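Sugar-phosphate aldolase (Thermotoga maritima, PDB 1PVT) belongs to the class II aldolase and adducin family, whose members are alpha/beta proteins built around a central, largely antiparallel sheet with helices packed against it. Local coordinates at residues A[42-53]-A[84-93]; A[59-67]-A[97-105]. All coordinates share one frame; numbering follows the deposited sequence.

Contacts 1 and 2 lie about 12 Å apart, centre to centre, on the same side of the chain's centre, and both reach the one mixed sheet. Contact 1 pairs an outermost strand, 45-49, with 89-92; contact 2 sits deeper, where the end of strand 58-63 meets the chain running from 97 into helix 103-115. Their segments alternate along the chain. They also touch: K98 NZ lies 2.8 Å from N47 OD1, V84 CG2 packs on L60 CD2 at 3.4 Å, and the I92 side chain reaches the backbone of G97, with CD1 3.6 Å from the carbonyl O. F103 carries contact 2 back to contact 1, its ring set edge-to-face with that of Y90.

Contact 1: A[42-53]-A[84-93]; sequences EVKSVNEYGFDY and VLPGKHYEIL
N47 and Y90 form a hydrogen-bonded antiparallel pair, N47 N to Y90 O at 2.7 Å and Y90 N to N47 O at 2.9 Å, in a ladder whose strand directions stand 148° apart. On the buried side N47 lays its CB over one face of the Y90 ring, 3.4 Å from CE2, and its amide OD1 faces K98. A chi1 of 74° places the ring there, with CG between the backbone N and the carbonyl carbon. The Y49 ring leans on the same residue, CE2 lying 3.4 Å from Y90 CB, ring planes oblique. On the other side of the sheet H89 ND1 gives N47 O a second bond at 3.1 Å; the oxygen lies in the H89 ring plane, but ND1 stands 66° out of the carbonyl plane. Strand 45-49 is one edge of the sheet within this chain, and its start carries a classic beta bulge: K44 N and S45 N both point at I92 O. V43 CG2 meets the E91 carboxylate at OE2, 3.8 Å away. Past the corner at G50 and F51, two backbone bonds follow, Y53 N to G87 O and G87 N to Y53 O, both 2.7 Å.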
# COMPACT_ATOMS: atom_id res chain seq x y z
N GLU A 42 12.88 -9.06 20.23
CA GLU A 42 14.09 -8.29 20.46
C GLU A 42 13.90 -6.79 20.33
O GLU A 42 14.16 -6.22 19.27
CB GLU A 42 15.15 -8.77 19.46
CG GLU A 42 15.56 -10.23 19.67
CD GLU A 42 16.11 -10.90 18.41
OE1 GLU A 42 17.01 -10.31 17.76
OE2 GLU A 42 15.65 -12.02 18.08
N VAL A 43 13.45 -6.13 21.40
CA VAL A 43 13.24 -4.69 21.36
C VAL A 43 14.58 -3.97 21.26
O VAL A 43 15.39 -4.02 22.18
CB VAL A 43 12.50 -4.19 22.59
CG1 VAL A 43 12.32 -2.69 22.52
CG2 VAL A 43 11.15 -4.87 22.66
N LYS A 44 14.80 -3.30 20.14
CA LYS A 44 16.04 -2.58 19.90
C LYS A 44 15.82 -1.10 20.13
O LYS A 44 16.73 -0.39 20.54
CB LYS A 44 16.50 -2.82 18.45
CG LYS A 44 18.02 -2.75 18.19
CD LYS A 44 18.64 -1.37 18.45
CE LYS A 44 19.31 -1.30 19.82
NZ LYS A 44 20.42 -2.29 19.98
N SER A 45 14.61 -0.63 19.87
CA SER A 45 14.34 0.78 20.06
C SER A 45 12.88 1.12 20.34
O SER A 45 11.96 0.39 19.99
CB SER A 45 14.83 1.56 18.85
OG SER A 45 14.66 2.95 19.04
N VAL A 46 12.71 2.26 21.00
CA VAL A 46 11.40 2.79 21.36
C VAL A 46 11.26 4.16 20.70
O VAL A 46 12.18 4.98 20.73
CB VAL A 46 11.28 2.97 22.88
CG1 VAL A 46 10.15 3.95 23.22
CG2 VAL A 46 11.03 1.62 23.53
N ASN A 47 10.10 4.42 20.12
CA ASN A 47 9.92 5.69 19.46
C ASN A 47 8.55 6.28 19.70
O ASN A 47 7.61 5.59 20.11
CB ASN A 47 10.20 5.51 17.97
CG ASN A 47 11.51 4.77 17.71
OD1 ASN A 47 12.55 5.39 17.48
ND2 ASN A 47 11.46 3.44 17.76
N GLU A 48 8.45 7.58 19.42
CA GLU A 48 7.22 8.33 19.59
C GLU A 48 6.40 8.43 18.32
O GLU A 48 6.87 8.93 17.30
CB GLU A 48 7.55 9.74 20.08
CG GLU A 48 8.46 9.78 21.29
CD GLU A 48 8.93 11.19 21.61
OE1 GLU A 48 8.09 12.11 21.63
OE2 GLU A 48 10.15 11.39 21.85
N TYR A 49 5.15 7.96 18.39
CA TYR A 49 4.25 8.03 17.25
C TYR A 49 4.25 9.43 16.66
O TYR A 49 4.03 9.61 15.47
CB TYR A 49 2.83 7.70 17.69
CG TYR A 49 2.54 6.25 17.92
CD1 TYR A 49 1.98 5.81 19.11
CD2 TYR A 49 2.79 5.31 16.92
CE1 TYR A 49 1.67 4.47 19.31
CE2 TYR A 49 2.48 3.97 17.11
CZ TYR A 49 1.92 3.56 18.31
OH TYR A 49 1.62 2.23 18.50
N GLY A 50 4.52 10.43 17.51
CA GLY A 50 4.51 11.81 17.05
C GLY A 50 3.08 12.31 17.17
O GLY A 50 2.78 13.47 16.92
N PHE A 51 2.21 11.38 17.56
CA PHE A 51 0.79 11.65 17.75
C PHE A 51 0.24 10.60 18.72
O PHE A 51 0.93 9.63 19.04
CB PHE A 51 0.05 11.57 16.41
CG PHE A 51 0.16 10.22 15.72
CD1 PHE A 51 -0.76 9.21 15.99
CD2 PHE A 51 1.16 9.98 14.78
CE1 PHE A 51 -0.69 7.98 15.33
CE2 PHE A 51 1.25 8.76 14.12
CZ PHE A 51 0.32 7.75 14.39
N ASP A 52 -0.99 10.78 19.19
CA ASP A 52 -1.54 9.81 20.13
C ASP A 52 -2.33 8.67 19.52
O ASP A 52 -3.48 8.85 19.07
CB ASP A 52 -2.41 10.47 21.19
CG ASP A 52 -2.91 9.48 22.23
OD1 ASP A 52 -3.71 8.58 21.87
OD2 ASP A 52 -2.47 9.59 23.39
N TYR A 53 -1.73 7.49 19.54
CA TYR A 53 -2.36 6.30 19.00
C TYR A 53 -3.32 5.71 20.02
O TYR A 53 -2.94 5.43 21.16
CB TYR A 53 -1.30 5.28 18.63
CG TYR A 53 -1.89 4.00 18.12
CD1 TYR A 53 -2.65 3.99 16.96
CD2 TYR A 53 -1.73 2.81 18.82
CE1 TYR A 53 -3.24 2.83 16.49
CE2 TYR A 53 -2.32 1.63 18.37
CZ TYR A 53 -3.07 1.64 17.20
OH TYR A 53 -3.65 0.47 16.73
N VAL A 84 2.90 -2.12 17.81
CA VAL A 84 2.08 -0.94 17.96
C VAL A 84 1.26 -0.98 19.25
O VAL A 84 0.30 -1.76 19.39
CB VAL A 84 1.15 -0.76 16.74
CG1 VAL A 84 0.26 0.44 16.92
CG2 VAL A 84 1.99 -0.59 15.49
N LEU A 85 1.68 -0.15 20.19
CA LEU A 85 1.05 -0.04 21.49
C LEU A 85 0.38 1.29 21.62
O LEU A 85 0.98 2.34 21.34
CB LEU A 85 2.07 -0.19 22.61
CG LEU A 85 2.59 -1.62 22.75
CD1 LEU A 85 3.72 -1.63 23.75
CD2 LEU A 85 1.44 -2.55 23.16
N PRO A 86 -0.88 1.28 22.06
CA PRO A 86 -1.62 2.53 22.23
C PRO A 86 -0.73 3.52 22.94
O PRO A 86 0.37 3.18 23.41
CB PRO A 86 -2.81 2.11 23.09
CG PRO A 86 -3.06 0.70 22.63
CD PRO A 86 -1.67 0.13 22.53
N GLY A 87 -1.18 4.76 23.03
CA GLY A 87 -0.38 5.74 23.70
C GLY A 87 0.39 6.49 22.65
O GLY A 87 -0.07 6.63 21.52
N LYS A 88 1.58 6.95 23.02
CA LYS A 88 2.40 7.72 22.10
C LYS A 88 3.67 6.97 21.73
O LYS A 88 4.54 7.50 21.03
CB LYS A 88 2.74 9.06 22.74
CG LYS A 88 1.50 9.89 23.11
CD LYS A 88 1.83 11.01 24.09
CE LYS A 88 2.92 11.93 23.54
NZ LYS A 88 3.31 12.98 24.53
N HIS A 89 3.76 5.72 22.18
CA HIS A 89 4.95 4.96 21.89
C HIS A 89 4.76 3.63 21.20
O HIS A 89 3.78 2.90 21.42
CB HIS A 89 5.76 4.76 23.17
CG HIS A 89 6.34 6.04 23.70
ND1 HIS A 89 7.24 6.80 22.99
CD2 HIS A 89 6.10 6.71 24.85
CE1 HIS A 89 7.54 7.88 23.68
NE2 HIS A 89 6.87 7.85 24.82
N TYR A 90 5.72 3.36 20.32
CA TYR A 90 5.76 2.13 19.55
C TYR A 90 7.22 1.72 19.65
O TYR A 90 8.10 2.59 19.78
CB TYR A 90 5.37 2.38 18.10
CG TYR A 90 6.43 3.08 17.26
CD1 TYR A 90 7.46 2.36 16.66
CD2 TYR A 90 6.36 4.46 17.03
CE1 TYR A 90 8.40 2.99 15.83
CE2 TYR A 90 7.29 5.10 16.20
CZ TYR A 90 8.31 4.36 15.60
OH TYR A 90 9.20 4.98 14.76
N GLU A 91 7.48 0.43 19.58
CA GLU A 91 8.85 -0.06 19.68
C GLU A 91 9.34 -0.80 18.43
O GLU A 91 8.57 -1.48 17.75
CB GLU A 91 8.97 -0.95 20.93
CG GLU A 91 7.80 -1.93 21.11
CD GLU A 91 7.81 -2.62 22.47
OE1 GLU A 91 7.06 -3.62 22.64
OE2 GLU A 91 8.55 -2.17 23.37
N ILE A 92 10.62 -0.64 18.13
CA ILE A 92 11.22 -1.28 16.98
C ILE A 92 11.91 -2.59 17.35
O ILE A 92 12.84 -2.60 18.16
CB ILE A 92 12.25 -0.37 16.33
CG1 ILE A 92 11.55 0.89 15.83
CG2 ILE A 92 12.95 -1.11 15.20
CD1 ILE A 92 12.49 1.92 15.21
N LEU A 93 11.45 -3.68 16.75
CA LEU A 93 12.01 -5.02 16.98
C LEU A 93 13.09 -5.30 15.93
O LEU A 93 14.18 -5.77 16.26
CB LEU A 93 10.91 -6.09 16.88
CG LEU A 93 10.02 -6.37 18.10
CD1 LEU A 93 9.37 -5.09 18.60
CD2 LEU A 93 8.96 -7.41 17.73

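Contact 2: A[59-67]-A[97-105]; sequences YLLITATGS and GKPTSEFPT
A64 and P99 form a single beta bridge where strand 58-63 runs out, and straight after it T100 opens an ST turn that leads into helix 103-115. Two backbone bonds fix the crossing. T100 N donates to a lone pair of T63 O at 3.1 Å, somewhat bent at 135°, and T65 N reaches K98 O in the carbonyl plane at 2.8 Å.

The tight side is built on I62. Its CG2 branch rests on P99 CB at 3.6 Å, while the CG1-CD1 branch lies against T100, with CD1 3.3 Å from T100 CG2 and also reaching F103 CA; the I62 and T100 side chains cross at about a right angle. T100 can serve two sides at once because chi1 of 161° puts OG1 opposite the backbone N and leaves the methyl CG2 to face I62. This packing is buried: strand 79-84 backs it, with L82 against P99 and C80 against A64, while T63 OG1 is bound by N29 and I30 of strand 28-34.

T100 OG1 itself accepts from E102 N at 3.1 Å, closing the ST turn within a type I turn that delivers E102 to the N-cap position of the helix; the E102 carboxylate in turn holds H106.

Toward solvent only the hydroxyl ends are looser, T65 OG1 and S101 OG standing 4.3 Å apart, though T65 CG2 and CB still lie against K98 O and P99 O. A water sits by the turn, 3.3 Å from T100 OG1, with weak bonds to G66 N and S101 OG. Across the type II turn from A64 to S67, the buried S67 OG donates back to A64 O at 2.9 Å, tilted 24° from the carbonyl plane.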
# COMPACT_ATOMS: atom_id res chain seq x y z
N TYR A 59 1.31 -5.90 15.65
CA TYR A 59 2.69 -6.01 15.20
C TYR A 59 2.64 -5.86 13.70
O TYR A 59 1.94 -6.60 13.02
CB TYR A 59 3.28 -7.38 15.51
CG TYR A 59 3.51 -7.67 16.96
CD1 TYR A 59 4.69 -7.29 17.60
CD2 TYR A 59 2.57 -8.38 17.69
CE1 TYR A 59 4.93 -7.63 18.93
CE2 TYR A 59 2.79 -8.72 19.01
CZ TYR A 59 3.97 -8.36 19.63
OH TYR A 59 4.17 -8.75 20.93
N LEU A 60 3.37 -4.89 13.16
CA LEU A 60 3.35 -4.74 11.72
C LEU A 60 4.74 -4.48 11.13
O LEU A 60 5.59 -3.79 11.73
CB LEU A 60 2.38 -3.63 11.28
CG LEU A 60 2.93 -2.22 11.07
CD1 LEU A 60 2.04 -1.44 10.10
CD2 LEU A 60 3.05 -1.51 12.40
N LEU A 61 4.94 -5.07 9.96
CA LEU A 61 6.17 -4.96 9.20
C LEU A 61 5.92 -3.87 8.18
O LEU A 61 4.93 -3.89 7.46
CB LEU A 61 6.46 -6.28 8.48
CG LEU A 61 7.09 -7.43 9.29
CD1 LEU A 61 6.84 -8.76 8.60
CD2 LEU A 61 8.58 -7.15 9.48
N ILE A 62 6.81 -2.89 8.13
CA ILE A 62 6.65 -1.81 7.18
C ILE A 62 8.02 -1.36 6.72
O ILE A 62 8.99 -1.38 7.47
CB ILE A 62 5.90 -0.62 7.80
CG1 ILE A 62 5.59 0.43 6.73
CG2 ILE A 62 6.73 0.01 8.90
CD1 ILE A 62 4.73 1.58 7.22
N THR A 63 8.11 -0.96 5.46
CA THR A 63 9.37 -0.51 4.91
C THR A 63 9.81 0.69 5.74
O THR A 63 8.98 1.43 6.26
CB THR A 63 9.21 -0.12 3.41
OG1 THR A 63 8.00 0.61 3.21
CG2 THR A 63 9.17 -1.36 2.54
N ALA A 64 11.12 0.84 5.89
CA ALA A 64 11.70 1.93 6.66
C ALA A 64 11.74 3.20 5.83
O ALA A 64 11.39 3.21 4.66
CB ALA A 64 13.11 1.58 7.11
N THR A 65 12.21 4.28 6.44
CA THR A 65 12.27 5.56 5.76
C THR A 65 13.46 5.62 4.81
O THR A 65 14.55 5.17 5.15
CB THR A 65 12.32 6.71 6.79
OG1 THR A 65 12.48 7.96 6.12
CG2 THR A 65 13.45 6.48 7.78
N GLY A 66 13.21 6.16 3.62
CA GLY A 66 14.24 6.28 2.60
C GLY A 66 14.46 4.99 1.83
O GLY A 66 15.32 4.91 0.94
N SER A 67 13.66 3.98 2.18
CA SER A 67 13.75 2.67 1.56
C SER A 67 13.30 2.67 0.11
O SER A 67 12.28 3.28 -0.25
CB SER A 67 12.95 1.63 2.35
OG SER A 67 11.56 1.75 2.12
N GLY A 97 16.38 1.83 10.71
CA GLY A 97 15.95 3.21 10.86
C GLY A 97 14.52 3.29 11.36
O GLY A 97 13.99 2.33 11.92
N LYS A 98 13.89 4.44 11.18
CA LYS A 98 12.51 4.60 11.60
C LYS A 98 11.68 4.20 10.40
O LYS A 98 12.16 4.26 9.27
CB LYS A 98 12.22 6.06 11.95
CG LYS A 98 12.95 6.52 13.19
CD LYS A 98 12.76 8.00 13.42
CE LYS A 98 13.25 8.39 14.81
NZ LYS A 98 12.45 7.73 15.89
N PRO A 99 10.43 3.77 10.62
CA PRO A 99 9.64 3.38 9.45
C PRO A 99 9.51 4.55 8.47
O PRO A 99 10.06 5.64 8.67
CB PRO A 99 8.29 3.00 10.07
CG PRO A 99 8.63 2.60 11.46
CD PRO A 99 9.67 3.61 11.86
N THR A 100 8.78 4.30 7.39
CA THR A 100 8.55 5.31 6.37
C THR A 100 7.73 6.46 6.92
O THR A 100 6.96 6.31 7.86
CB THR A 100 7.80 4.71 5.18
OG1 THR A 100 7.21 5.76 4.42
CG2 THR A 100 6.71 3.76 5.65
N SER A 101 7.89 7.62 6.30
CA SER A 101 7.14 8.80 6.70
C SER A 101 5.63 8.50 6.69
O SER A 101 4.90 8.99 7.55
CB SER A 101 7.42 9.96 5.74
OG SER A 101 8.81 10.14 5.53
N GLU A 102 5.16 7.72 5.72
CA GLU A 102 3.73 7.43 5.64
C GLU A 102 3.25 6.33 6.59
O GLU A 102 2.15 5.79 6.46
CB GLU A 102 3.31 7.11 4.20
CG GLU A 102 4.05 5.99 3.51
CD GLU A 102 3.67 5.88 2.05
OE1 GLU A 102 3.77 6.90 1.34
OE2 GLU A 102 3.27 4.78 1.60
N PHE A 103 4.11 6.02 7.55
CA PHE A 103 3.82 5.02 8.56
C PHE A 103 2.47 5.33 9.22
O PHE A 103 1.60 4.45 9.33
CB PHE A 103 4.99 5.02 9.57
CG PHE A 103 4.61 4.64 10.97
CD1 PHE A 103 3.75 3.57 11.23
CD2 PHE A 103 5.15 5.34 12.05
CE1 PHE A 103 3.42 3.21 12.55
CE2 PHE A 103 4.83 5.00 13.37
CZ PHE A 103 3.96 3.93 13.62
N PRO A 104 2.27 6.58 9.65
CA PRO A 104 1.03 7.01 10.30
C PRO A 104 -0.20 6.63 9.48
O PRO A 104 -1.18 6.10 10.01
CB PRO A 104 1.20 8.52 10.38
CG PRO A 104 2.67 8.67 10.56
CD PRO A 104 3.21 7.70 9.55
N THR A 105 -0.12 6.91 8.18
CA THR A 105 -1.22 6.61 7.28
C THR A 105 -1.54 5.12 7.32
O THR A 105 -2.68 4.74 7.57
CB THR A 105 -0.87 6.99 5.85
OG1 THR A 105 -0.49 8.37 5.81
CG2 THR A 105 -2.06 6.78 4.96
O HOH W 1 10.02 7.38 3.78